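Long-range contacts in Two-component system sensor histidine kinase (PDB 3VA6), which is probably a membrane-bound histidine kinase that passes phosphate from ATP to a protein histidine, represented here by its extracellular propellers and beta-sandwich: residues I359-G364 against T401-H406; G468-F473 against V487-N492; R660-I665 against H740-R745. All coordinates share one frame; numbering follows the deposited sequence.

Interaction 1 (I359-G364 against T401-H406); sequences IWYRMG and TRQFIH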
loop_
_atom_site.group_PDB
_atom_site.type_symbol
_atom_site.label_atom_id
_atom_site.label_comp_id
_atom_site.label_asym_id
_atom_site.label_seq_id
_atom_site.Cartn_x
_atom_site.Cartn_y
_atom_site.Cartn_z
ATOM N N ILE A 359 1.969 4.804 -19.273
ATOM C CA ILE A 359 3.020 4.808 -20.275
ATOM C C ILE A 359 4.242 5.419 -19.639
ATOM O O ILE A 359 4.143 6.458 -19.022
ATOM C CB ILE A 359 2.684 5.657 -21.506
ATOM C CG1 ILE A 359 1.419 5.159 -22.192
ATOM C CG2 ILE A 359 3.840 5.620 -22.508
ATOM C CD1 ILE A 359 0.945 6.111 -23.286
ATOM N N TRP A 360 5.390 4.774 -19.827
ATOM C CA TRP A 360 6.643 5.186 -19.225
ATOM C C TRP A 360 7.630 5.557 -20.286
ATOM O O TRP A 360 8.231 4.674 -20.918
ATOM C CB TRP A 360 7.190 4.043 -18.385
ATOM C CG TRP A 360 8.298 4.431 -17.444
ATOM C CD1 TRP A 360 9.197 5.491 -17.559
ATOM C CD2 TRP A 360 8.667 3.752 -16.206
ATOM N NE1 TRP A 360 10.056 5.514 -16.498
ATOM C CE2 TRP A 360 9.793 4.501 -15.649
ATOM C CE3 TRP A 360 8.188 2.658 -15.525
ATOM C CZ2 TRP A 360 10.393 4.147 -14.459
ATOM C CZ3 TRP A 360 8.798 2.305 -14.327
ATOM C CH2 TRP A 360 9.878 3.036 -13.805
ATOM N N TYR A 361 7.826 6.866 -20.467
ATOM C CA TYR A 361 8.754 7.404 -21.464
ATOM C C TYR A 361 10.163 7.460 -20.916
ATOM O O TYR A 361 10.384 8.013 -19.842
ATOM C CB TYR A 361 8.347 8.819 -21.857
ATOM C CG TYR A 361 7.034 8.878 -22.560
ATOM C CD1 TYR A 361 5.846 8.916 -21.836
ATOM C CD2 TYR A 361 6.967 8.864 -23.949
ATOM C CE1 TYR A 361 4.621 8.953 -22.479
ATOM C CE2 TYR A 361 5.744 8.905 -24.602
ATOM C CZ TYR A 361 4.574 8.952 -23.857
ATOM O OH TYR A 361 3.344 9.004 -24.459
ATOM N N ARG A 362 11.121 6.903 -21.647
ATOM C CA ARG A 362 12.517 6.956 -21.202
ATOM C C ARG A 362 13.513 6.641 -22.308
ATOM O O ARG A 362 13.176 6.036 -23.312
ATOM C CB ARG A 362 12.736 6.016 -20.016
ATOM C CG ARG A 362 12.540 4.546 -20.345
ATOM C CD ARG A 362 11.516 3.909 -19.423
ATOM N NE ARG A 362 12.083 3.373 -18.178
ATOM C CZ ARG A 362 11.882 2.130 -17.725
ATOM N NH1 ARG A 362 11.111 1.257 -18.391
ATOM N NH2 ARG A 362 12.455 1.745 -16.591
ATOM N N MET A 363 14.747 7.083 -22.102
ATOM C CA MET A 363 15.863 6.810 -23.004
ATOM C C MET A 363 15.920 5.321 -23.355
ATOM O O MET A 363 16.003 4.471 -22.461
ATOM C CB MET A 363 17.162 7.235 -22.301
ATOM C CG MET A 363 18.481 6.946 -23.000
ATOM S SD MET A 363 19.045 8.338 -23.992
ATOM C CE MET A 363 18.423 7.855 -25.622
ATOM N N GLY A 364 15.831 5.022 -24.647
ATOM C CA GLY A 364 16.041 3.676 -25.140
ATOM C C GLY A 364 14.830 2.754 -25.226
ATOM O O GLY A 364 14.991 1.582 -25.577
ATOM N N THR A 401 -0.112 11.793 -31.163
ATOM C CA THR A 401 0.798 10.695 -31.466
ATOM C C THR A 401 1.180 9.943 -30.205
ATOM O O THR A 401 1.697 8.839 -30.278
ATOM C CB THR A 401 2.079 11.185 -32.172
ATOM O OG1 THR A 401 2.757 12.124 -31.344
ATOM C CG2 THR A 401 1.757 11.858 -33.495
ATOM N N ARG A 402 0.913 10.552 -29.055
ATOM C CA ARG A 402 1.383 10.048 -27.756
ATOM C C ARG A 402 2.920 9.927 -27.679
ATOM O O ARG A 402 3.441 9.003 -27.043
ATOM C CB ARG A 402 0.714 8.712 -27.426
ATOM C CG ARG A 402 -0.787 8.791 -27.559
ATOM C CD ARG A 402 -1.488 7.697 -26.782
ATOM N NE ARG A 402 -1.559 6.440 -27.524
ATOM C CZ ARG A 402 -2.070 5.305 -27.039
ATOM N NH1 ARG A 402 -2.535 5.230 -25.782
ATOM N NH2 ARG A 402 -2.102 4.222 -27.810
ATOM N N GLN A 403 3.622 10.875 -28.322
ATOM C CA GLN A 403 5.089 10.895 -28.398
ATOM C C GLN A 403 5.617 12.316 -28.167
ATOM O O GLN A 403 4.946 13.294 -28.500
ATOM C CB GLN A 403 5.540 10.412 -29.776
ATOM C CG GLN A 403 5.078 9.005 -30.145
ATOM C CD GLN A 403 5.855 7.912 -29.429
ATOM O OE1 GLN A 403 6.909 8.172 -28.865
ATOM N NE2 GLN A 403 5.340 6.688 -29.454
ATOM N N PHE A 404 6.819 12.429 -27.610
ATOM C CA PHE A 404 7.433 13.734 -27.364
ATOM C C PHE A 404 8.201 14.252 -28.577
ATOM O O PHE A 404 8.716 13.481 -29.378
ATOM C CB PHE A 404 8.334 13.695 -26.117
ATOM C CG PHE A 404 7.569 13.830 -24.828
ATOM C CD1 PHE A 404 7.173 15.074 -24.375
ATOM C CD2 PHE A 404 7.209 12.718 -24.110
ATOM C CE1 PHE A 404 6.438 15.203 -23.225
ATOM C CE2 PHE A 404 6.475 12.838 -22.953
ATOM C CZ PHE A 404 6.084 14.079 -22.511
ATOM N N ILE A 405 8.235 15.572 -28.702
ATOM C CA ILE A 405 8.918 16.242 -29.784
ATOM C C ILE A 405 10.041 17.015 -29.119
ATOM O O ILE A 405 9.779 17.894 -28.294
ATOM C CB ILE A 405 7.985 17.218 -30.545
ATOM C CG1 ILE A 405 6.806 16.486 -31.153
ATOM C CG2 ILE A 405 8.724 17.929 -31.674
ATOM C CD1 ILE A 405 5.959 17.413 -31.978
ATOM N N HIS A 406 11.274 16.683 -29.509
ATOM C CA HIS A 406 12.508 17.226 -28.927
ATOM C C HIS A 406 12.937 18.440 -29.675
ATOM O O HIS A 406 12.851 18.474 -30.899
ATOM C CB HIS A 406 13.601 16.150 -29.000
ATOM C CG HIS A 406 14.976 16.582 -28.500
ATOM N ND1 HIS A 406 16.058 16.665 -29.314
ATOM C CD2 HIS A 406 15.425 16.889 -27.224
ATOM C CE1 HIS A 406 17.133 17.034 -28.585
ATOM N NE2 HIS A 406 16.740 17.171 -27.306
#
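Y361 and F404 reach for each other with first torsions of the same kind: each ring leaves its CB anti to the carbonyl carbon, at chi1 -65° for Y361 and -81° for F404. Both CB atoms start out toward the opposite segment, and the two side chains cross at about a right angle. The result is a T-shaped stack in which F404 brings the edge carrying CD2 and CE2 over one face of the Y361 ring. The planes stand at 84° and the centroids lie 5.2 Å apart. F404 CE2 sits over the middle of the tyrosine ring, and F404 CD2 comes 3.9 Å from Y361 CD2.

Further along the tyrosine, Y361 OH donates to the backbone carbonyl R402 O at 2.6 Å. That oxygen lies at the edge of the ring, near its plane, while the hydroxyl stands above the carbonyl plane and does not follow a lone pair. The same hydroxyl is hydrogen-bonded to Y397 OH, so the polar end of a buried tyrosine has two partners and its ring is held both by its face and by its end. Next to it, I359 CD1 lies 4.4 Å from R402 NH1, a loose approach to the bent arginine chain. Q403 turns its amide back so that OE1 comes 4.5 Å from Y361 CE2, while NE2 bonds to T367 O.

R402 and Q403 both face D398 in a G1 beta bulge, which shapes the turn into strand 403-410 and presents R402 O to the tyrosine. Strand 359-361 is the outermost strand of one four-stranded propeller blade, and the partner segment belongs to the next; F404 also packs on L345 in the blade of strand 359-361 and on L386 and I388 in its own.

Interaction 2 (G468-F473 against V487-N492); sequences GLSGMF and VLLYNN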
loop_
_atom_site.group_PDB
_atom_site.type_symbol
_atom_site.label_atom_id
_atom_site.label_comp_id
_atom_site.label_asym_id
_atom_site.label_seq_id
_atom_site.Cartn_x
_atom_site.Cartn_y
_atom_site.Cartn_z
ATOM N N GLY A 468 24.378 40.891 -17.922
ATOM C CA GLY A 468 23.388 40.601 -16.903
ATOM C C GLY A 468 23.391 39.168 -16.436
ATOM O O GLY A 468 23.583 38.264 -17.233
ATOM N N LEU A 469 23.147 38.983 -15.142
ATOM C CA LEU A 469 23.052 37.675 -14.468
ATOM C C LEU A 469 24.294 37.438 -13.651
ATOM O O LEU A 469 25.396 37.730 -14.100
ATOM C CB LEU A 469 22.816 36.443 -15.375
ATOM C CG LEU A 469 21.480 36.223 -16.088
ATOM C CD1 LEU A 469 21.530 34.878 -16.789
ATOM C CD2 LEU A 469 20.295 36.266 -15.138
ATOM N N SER A 470 24.103 36.867 -12.468
ATOM C CA SER A 470 25.192 36.596 -11.518
ATOM C C SER A 470 25.903 35.256 -11.773
ATOM O O SER A 470 26.755 34.846 -10.982
ATOM C CB SER A 470 24.627 36.558 -10.101
ATOM O OG SER A 470 23.599 37.515 -9.947
ATOM N N GLY A 471 25.545 34.570 -12.859
ATOM C CA GLY A 471 26.049 33.230 -13.129
ATOM C C GLY A 471 25.171 32.590 -14.176
ATOM O O GLY A 471 24.131 33.139 -14.520
ATOM N N MET A 472 25.574 31.433 -14.684
ATOM C CA MET A 472 24.834 30.796 -15.782
ATOM C C MET A 472 24.236 29.453 -15.371
ATOM O O MET A 472 23.763 28.694 -16.221
ATOM C CB MET A 472 25.722 30.603 -16.996
ATOM C CG MET A 472 26.084 31.888 -17.696
ATOM S SD MET A 472 27.774 31.643 -18.268
ATOM C CE MET A 472 28.796 32.507 -17.046
ATOM N N PHE A 473 24.219 29.207 -14.060
ATOM C CA PHE A 473 23.898 27.923 -13.484
ATOM C C PHE A 473 22.601 28.157 -12.689
ATOM O O PHE A 473 22.606 28.322 -11.465
ATOM C CB PHE A 473 25.084 27.490 -12.597
ATOM C CG PHE A 473 26.309 28.390 -12.719
ATOM C CD1 PHE A 473 27.367 28.042 -13.562
ATOM C CD2 PHE A 473 26.415 29.593 -11.983
ATOM C CE1 PHE A 473 28.504 28.865 -13.669
ATOM C CE2 PHE A 473 27.550 30.413 -12.091
ATOM C CZ PHE A 473 28.594 30.050 -12.938
ATOM N N VAL A 487 15.073 34.927 -10.715
ATOM C CA VAL A 487 15.958 33.809 -11.050
ATOM C C VAL A 487 16.639 33.226 -9.804
ATOM O O VAL A 487 17.337 33.939 -9.079
ATOM C CB VAL A 487 17.051 34.243 -12.041
ATOM C CG1 VAL A 487 17.758 33.015 -12.608
ATOM C CG2 VAL A 487 16.453 35.102 -13.156
ATOM N N LEU A 488 16.433 31.932 -9.566
ATOM C CA LEU A 488 17.131 31.218 -8.496
ATOM C C LEU A 488 18.429 30.665 -9.050
ATOM O O LEU A 488 18.413 29.960 -10.070
ATOM C CB LEU A 488 16.257 30.081 -7.956
ATOM C CG LEU A 488 16.761 29.176 -6.831
ATOM C CD1 LEU A 488 17.492 27.993 -7.424
ATOM C CD2 LEU A 488 17.643 29.901 -5.830
ATOM N N LEU A 489 19.542 30.966 -8.373
ATOM C CA LEU A 489 20.867 30.573 -8.850
ATOM C C LEU A 489 21.633 29.634 -7.897
ATOM O O LEU A 489 21.717 29.845 -6.683
ATOM C CB LEU A 489 21.727 31.810 -9.132
ATOM C CG LEU A 489 21.271 32.830 -10.180
ATOM C CD1 LEU A 489 20.586 34.004 -9.491
ATOM C CD2 LEU A 489 22.460 33.331 -10.996
ATOM N N TYR A 490 22.243 28.632 -8.517
ATOM C CA TYR A 490 22.999 27.570 -7.855
ATOM C C TYR A 490 24.308 28.137 -7.272
ATOM O O TYR A 490 25.061 28.851 -7.950
ATOM C CB TYR A 490 23.205 26.450 -8.918
ATOM C CG TYR A 490 24.164 25.277 -8.672
ATOM C CD1 TYR A 490 23.683 24.002 -8.335
ATOM C CD2 TYR A 490 25.548 25.412 -8.911
ATOM C CE1 TYR A 490 24.562 22.924 -8.161
ATOM C CE2 TYR A 490 26.429 24.340 -8.750
ATOM C CZ TYR A 490 25.938 23.094 -8.370
ATOM O OH TYR A 490 26.822 22.023 -8.209
ATOM N N ASN A 491 24.545 27.845 -5.996
ATOM C CA ASN A 491 25.754 28.278 -5.293
ATOM C C ASN A 491 26.065 29.758 -5.516
ATOM O O ASN A 491 27.171 30.117 -5.920
ATOM C CB ASN A 491 26.972 27.437 -5.716
ATOM C CG ASN A 491 26.815 25.957 -5.420
ATOM O OD1 ASN A 491 26.223 25.567 -4.416
ATOM N ND2 ASN A 491 27.388 25.130 -6.276
ATOM N N ASN A 492 25.070 30.606 -5.267
ATOM C CA ASN A 492 25.192 32.054 -5.486
ATOM C C ASN A 492 24.579 32.853 -4.335
ATOM O O ASN A 492 23.776 32.311 -3.570
ATOM C CB ASN A 492 24.506 32.470 -6.810
ATOM C CG ASN A 492 24.948 33.865 -7.273
ATOM O OD1 ASN A 492 24.173 34.839 -7.241
ATOM N ND2 ASN A 492 26.231 33.983 -7.622
#
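S470 and L489 belong to a loop-on-blade contact at one end of a propeller blade: residues 468-473, the loop leading into strand 474-479, lie against the end of strand 485-489 and the turn that follows it. One backbone hydrogen bond joins the two, Y490 N to F473 O at 3.0 Å, with an N-H...O angle of 163°. Beside that bond, L489 CD2 rests 3.8 Å from G471 N; a side chain at this glycine would run into the ring of F473. L469 CD2 adds a distant apolar touch on V487 CG2 at 4.5 Å. On the exposed side, F473 CB lies 4.3 Å from Y490 CD2.

The polar end is at S470 and N492. With CG set anti to the backbone N (chi1 -164°), N492 lays its amide beside the serine, OD1 standing 3.4 Å from S470 CB. Both side chains also meet K507: its NZ bonds to N492 OD1 and to S470 OG, and the serine hydroxyl is bonded to D496 OD2 as well. With an alanine in place of N492, K507 would probably lose its amide acceptor and a gap would open beside S470 CB. The lysine is thus a shared partner for loop and turn, and the carboxylate of D496 close by probably helps to balance its charge.

Interaction 3 (R660-I665 against H740-R745); sequences RYTNSI and HILNIR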
loop_
_atom_site.group_PDB
_atom_site.type_symbol
_atom_site.label_atom_id
_atom_site.label_comp_id
_atom_site.label_asym_id
_atom_site.label_seq_id
_atom_site.Cartn_x
_atom_site.Cartn_y
_atom_site.Cartn_z
ATOM N N ARG A 660 -20.746 -13.467 -3.259
ATOM C CA ARG A 660 -19.529 -12.652 -3.384
ATOM C C ARG A 660 -19.025 -12.532 -4.835
ATOM O O ARG A 660 -18.469 -11.516 -5.222
ATOM C CB ARG A 660 -18.428 -13.253 -2.499
ATOM C CG ARG A 660 -17.098 -12.520 -2.521
ATOM C CD ARG A 660 -16.063 -13.233 -1.661
ATOM N NE ARG A 660 -14.749 -12.580 -1.664
ATOM C CZ ARG A 660 -13.648 -13.069 -1.088
ATOM N NH1 ARG A 660 -13.658 -14.241 -0.482
ATOM N NH2 ARG A 660 -12.520 -12.385 -1.144
ATOM N N TYR A 661 -19.215 -13.596 -5.603
ATOM C CA TYR A 661 -18.738 -13.687 -6.975
ATOM C C TYR A 661 -19.919 -13.847 -7.913
ATOM O O TYR A 661 -19.908 -14.694 -8.779
ATOM C CB TYR A 661 -17.773 -14.875 -7.123
ATOM C CG TYR A 661 -16.542 -14.776 -6.246
ATOM C CD1 TYR A 661 -15.454 -13.984 -6.618
ATOM C CD2 TYR A 661 -16.471 -15.456 -5.029
ATOM C CE1 TYR A 661 -14.329 -13.881 -5.806
ATOM C CE2 TYR A 661 -15.362 -15.344 -4.209
ATOM C CZ TYR A 661 -14.292 -14.563 -4.601
ATOM O OH TYR A 661 -13.181 -14.487 -3.775
ATOM N N THR A 662 -20.945 -13.031 -7.720
ATOM C CA THR A 662 -22.097 -13.039 -8.594
ATOM C C THR A 662 -22.464 -11.616 -8.979
ATOM O O THR A 662 -22.627 -10.765 -8.086
ATOM C CB THR A 662 -23.328 -13.623 -7.903
ATOM O OG1 THR A 662 -23.076 -14.985 -7.544
ATOM C CG2 THR A 662 -24.543 -13.557 -8.845
ATOM N N ASN A 663 -22.587 -11.367 -10.285
ATOM C CA ASN A 663 -23.079 -10.109 -10.768
ATOM C C ASN A 663 -24.590 -10.210 -10.945
ATOM O O ASN A 663 -25.307 -9.251 -10.667
ATOM C CB ASN A 663 -22.474 -9.745 -12.145
ATOM C CG ASN A 663 -20.972 -9.539 -12.125
ATOM O OD1 ASN A 663 -20.318 -9.602 -11.068
ATOM N ND2 ASN A 663 -20.413 -9.259 -13.305
ATOM N N SER A 664 -25.070 -11.339 -11.490
ATOM C CA SER A 664 -26.496 -11.510 -11.834
ATOM C C SER A 664 -27.055 -12.767 -11.225
ATOM O O SER A 664 -26.365 -13.794 -11.143
ATOM C CB SER A 664 -26.703 -11.617 -13.330
ATOM O OG SER A 664 -26.141 -10.516 -14.011
ATOM N N ILE A 665 -28.312 -12.684 -10.790
ATOM C CA ILE A 665 -28.951 -13.782 -10.069
ATOM C C ILE A 665 -30.400 -13.972 -10.586
ATOM O O ILE A 665 -31.122 -13.004 -10.781
ATOM C CB ILE A 665 -28.861 -13.559 -8.532
ATOM C CG1 ILE A 665 -29.262 -14.817 -7.782
ATOM C CG2 ILE A 665 -29.736 -12.422 -8.072
ATOM C CD1 ILE A 665 -28.880 -14.802 -6.318
ATOM N N HIS A 740 -21.369 -0.953 -6.463
ATOM C CA HIS A 740 -21.479 -2.378 -6.721
ATOM C C HIS A 740 -22.860 -2.604 -7.221
ATOM O O HIS A 740 -23.834 -2.191 -6.564
ATOM C CB HIS A 740 -21.264 -3.168 -5.429
ATOM C CG HIS A 740 -21.386 -4.669 -5.584
ATOM N ND1 HIS A 740 -20.332 -5.453 -5.863
ATOM C CD2 HIS A 740 -22.480 -5.517 -5.473
ATOM C CE1 HIS A 740 -20.726 -6.745 -5.924
ATOM N NE2 HIS A 740 -22.039 -6.784 -5.696
ATOM N N ILE A 741 -22.977 -3.285 -8.356
ATOM C CA ILE A 741 -24.276 -3.525 -8.981
ATOM C C ILE A 741 -24.602 -5.009 -9.102
ATOM O O ILE A 741 -23.854 -5.756 -9.724
ATOM C CB ILE A 741 -24.324 -2.937 -10.376
ATOM C CG1 ILE A 741 -24.084 -1.434 -10.316
ATOM C CG2 ILE A 741 -25.680 -3.236 -10.993
ATOM C CD1 ILE A 741 -24.287 -0.733 -11.635
ATOM N N LEU A 742 -25.715 -5.426 -8.494
ATOM C CA LEU A 742 -26.213 -6.806 -8.566
ATOM C C LEU A 742 -27.500 -6.841 -9.387
ATOM O O LEU A 742 -28.533 -6.334 -8.930
ATOM C CB LEU A 742 -26.531 -7.352 -7.171
ATOM C CG LEU A 742 -27.103 -8.776 -7.123
ATOM C CD1 LEU A 742 -26.022 -9.775 -7.458
ATOM C CD2 LEU A 742 -27.744 -9.132 -5.798
ATOM N N ASN A 743 -27.457 -7.452 -10.565
ATOM C CA ASN A 743 -28.676 -7.685 -11.306
ATOM C C ASN A 743 -29.458 -8.822 -10.624
ATOM O O ASN A 743 -28.882 -9.863 -10.242
ATOM C CB ASN A 743 -28.358 -8.017 -12.738
ATOM C CG ASN A 743 -27.708 -6.859 -13.469
ATOM O OD1 ASN A 743 -28.339 -5.837 -13.724
ATOM N ND2 ASN A 743 -26.446 -7.021 -13.836
ATOM N N ILE A 744 -30.763 -8.578 -10.429
ATOM C CA ILE A 744 -31.669 -9.544 -9.818
ATOM C C ILE A 744 -32.905 -9.748 -10.677
ATOM O O ILE A 744 -33.590 -8.798 -11.013
ATOM C CB ILE A 744 -32.196 -9.050 -8.473
ATOM C CG1 ILE A 744 -31.038 -8.734 -7.538
ATOM C CG2 ILE A 744 -33.174 -10.067 -7.900
ATOM C CD1 ILE A 744 -31.513 -8.172 -6.200
ATOM N N ARG A 745 -33.191 -10.991 -11.023
ATOM C CA ARG A 745 -34.416 -11.328 -11.732
ATOM C C ARG A 745 -35.240 -12.309 -10.889
ATOM O O ARG A 745 -34.737 -13.361 -10.489
ATOM C CB ARG A 745 -34.098 -11.934 -13.097
ATOM C CG ARG A 745 -35.312 -12.548 -13.766
ATOM C CD ARG A 745 -35.039 -12.970 -15.199
ATOM N NE ARG A 745 -36.275 -12.972 -15.990
ATOM C CZ ARG A 745 -36.442 -13.637 -17.133
ATOM N NH1 ARG A 745 -35.454 -14.384 -17.646
ATOM N NH2 ARG A 745 -37.614 -13.569 -17.771
#
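N663 and N743 begin the backbone pairing that joins these two segments as parallel neighbours, S664 bridged to N743 and I665 to I744. Three hydrogen bonds alternate between the chains: N743 N to N663 O at 2.8 Å, I665 N to N743 O at 2.9 Å, and R745 N to I665 O at 2.9 Å. The last is the straightest, 165° at the hydrogen. N743 thus both donates and accepts, and I665 likewise, the pattern of a parallel pair. CA-H...O contacts reinforce it: S664 CA lies 3.3 Å from N743 O, and L742 CA approaches N663 O in the same way.

The apolar contacts gather around I665. Its CG1 runs anti to the backbone N (chi1 -168°), which turns CG2 toward the partner strand, 3.9 Å from I744 CG1 and 4.5 Å from L742 CD2. L742 sends its other methyl, CD1, against the bend before the short strand, 3.3 Å from N663 O and also near T662 O. Beyond the pair, L742 and I744 pack on F676, and I665 on L641.

S664 and N743 put their polar side chains on the opposite face, where S664 OG and N743 ND2 stand alongside each other at 3.5 Å, toward the more exposed side of the sheet. Outside the paired strands, T662 OG1 turns back to N658 O, R660 forms a salt bridge with D30, and Y661 OH a hydrogen bond with E32, the last two partners both in the first propeller.

Strand 664-667 is the edge of a mixed five-stranded sheet, and the parallel pairing with 740-746 attaches it there. The apolar face looks onto strands 637-643 and 674-679 of a second sheet, the two-layered build of the C-terminal beta-sandwich, whose later strands, 740-746 among them, fall in a Y_Y_Y family match of the E-set clan.

Read from the N terminus, the three contacts come strictly in series; none nests within or crosses another. Interaction 1 closes a loop of 36 residues, 365-400, and joins two consecutive blades of the second propeller. Interaction 2 follows, closing a shorter loop of 13 residues that contains strand 474-479, and lays the loop that enters a later blade of the same propeller against that blade; its centre is about 31 Å from that of interaction 1. Interaction 3 closes the longest loop, 74 residues, and brings strand 664-667 beside the last strand, 740-746, in one sheet of the C-terminal sandwich. Its centre lies about 64 Å from that of interaction 2, on the opposite side of the chain's centre.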